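Local structure of catechol 1,2-dioxygenase (Acinetobacter sp., 1DMH) at residues Phe14-Ala18 with Ser19-Gln23. The protein catalyses the iron(III)-dependent intradiol ring cleavage of catechol by molecular oxygen, giving cis,cis-muconate in the beta-ketoadipate pathway. Numbering follows the deposited sequence.
Sequences FLRVA and SGLEQ
The guanidinium of Arg-16 lies across the side chain of Leu-21, whose CD2 sits under one face, off-centre toward the rim and 3.5 Å from Arg-16 NH1. The two side chains cross at about a right angle, and the same methyl also packs against Arg-16 CG. A bend at chi3 (65°) turns the end of the arginine over the leucine. Glu-22 comes to the guanidinium from its edge, its carboxylate plane turned 68° away; Arg-16 NH2 gives Glu-22 OE1 a weak hydrogen bond of 3.5 Å, part of a salt bridge. Here helix 9-18 ends in a Schellman motif: Gly-20, with positive phi, leaves the helical path, its N bonding to Val-17 O (3.0 Å), while Leu-21 N reaches back to Arg-16 O (3.1 Å). Leu-15 O is gripped twice by Ser-19, from N and, at 2.9 Å, from OG; the serine hydroxyl, anti to its own carbonyl carbon (chi1 -59°), folds back over the last turn. A type I turn from Gly-20 to Gln-23 follows, and a water links it to the helix end, donating to Val-17 O and accepting from Glu-22 N. Ser-19 and Leu-21 also touch His-35 of helix 28-47, within the N-terminal helical zipper that forms the dimer axis. On the second subunit, Arg-217 hydrogen-bonds to Ala-18 O and Leu-78 packs against Ala-18.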
# COMPACT_ATOMS: atom_id res chain seq x y z
N PHE A 14 13.23 19.85 2.25
CA PHE A 14 11.91 19.43 1.83
C PHE A 14 11.52 18.14 2.58
O PHE A 14 10.40 18.02 3.08
CB PHE A 14 11.90 19.18 0.32
CG PHE A 14 10.53 18.82 -0.23
CD1 PHE A 14 9.43 19.63 0.04
CD2 PHE A 14 10.35 17.68 -1.02
CE1 PHE A 14 8.16 19.34 -0.47
CE2 PHE A 14 9.08 17.37 -1.54
CZ PHE A 14 7.98 18.20 -1.26
N LEU A 15 12.44 17.18 2.66
CA LEU A 15 12.16 15.93 3.36
C LEU A 15 11.81 16.18 4.83
O LEU A 15 11.00 15.45 5.42
CB LEU A 15 13.39 15.00 3.26
CG LEU A 15 13.58 14.26 1.93
CD1 LEU A 15 14.97 13.67 1.82
CD2 LEU A 15 12.52 13.15 1.84
N ARG A 16 12.41 17.20 5.44
CA ARG A 16 12.11 17.46 6.84
C ARG A 16 10.72 18.07 6.96
O ARG A 16 9.98 17.76 7.88
CB ARG A 16 13.17 18.38 7.46
CG ARG A 16 14.56 17.74 7.57
CD ARG A 16 15.50 18.71 8.28
NE ARG A 16 15.06 18.94 9.66
CZ ARG A 16 15.26 18.07 10.64
NH1 ARG A 16 15.91 16.94 10.39
NH2 ARG A 16 14.77 18.30 11.86
N VAL A 17 10.38 18.94 6.01
CA VAL A 17 9.05 19.56 6.01
C VAL A 17 7.93 18.52 5.82
O VAL A 17 6.95 18.48 6.57
CB VAL A 17 8.95 20.60 4.90
CG1 VAL A 17 7.52 21.14 4.80
CG2 VAL A 17 9.94 21.70 5.16
N ALA A 18 8.09 17.69 4.79
CA ALA A 18 7.11 16.65 4.48
C ALA A 18 6.90 15.68 5.65
O ALA A 18 5.79 15.16 5.84
CB ALA A 18 7.54 15.90 3.24
N SER A 19 7.96 15.42 6.41
CA SER A 19 7.87 14.50 7.55
C SER A 19 7.33 15.17 8.82
O SER A 19 7.21 14.52 9.86
CB SER A 19 9.25 13.91 7.83
OG SER A 19 9.72 13.23 6.68
N GLY A 20 7.01 16.46 8.72
CA GLY A 20 6.48 17.21 9.86
C GLY A 20 7.49 17.42 10.98
O GLY A 20 7.12 17.78 12.10
N LEU A 21 8.76 17.21 10.68
CA LEU A 21 9.82 17.35 11.66
C LEU A 21 9.82 18.74 12.26
O LEU A 21 10.14 18.92 13.43
CB LEU A 21 11.16 17.03 11.00
CG LEU A 21 11.78 15.65 11.25
CD1 LEU A 21 10.73 14.57 11.37
CD2 LEU A 21 12.79 15.36 10.16
N GLU A 22 9.43 19.73 11.47
CA GLU A 22 9.41 21.11 11.95
C GLU A 22 8.01 21.46 12.55
O GLU A 22 7.77 22.58 12.99
CB GLU A 22 9.77 22.07 10.78
CG GLU A 22 10.87 21.58 9.76
CD GLU A 22 12.32 21.54 10.30
OE1 GLU A 22 12.59 20.94 11.37
OE2 GLU A 22 13.22 22.09 9.61
N GLN A 23 7.08 20.50 12.58
CA GLN A 23 5.75 20.75 13.15
C GLN A 23 5.76 20.45 14.63
O GLN A 23 6.50 19.58 15.10
CB GLN A 23 4.69 19.87 12.49
CG GLN A 23 4.43 20.22 11.04
CD GLN A 23 3.88 21.62 10.87
OE1 GLN A 23 2.82 21.95 11.41
NE2 GLN A 23 4.60 22.45 10.13
O HOH W 1 7.44 20.10 9.13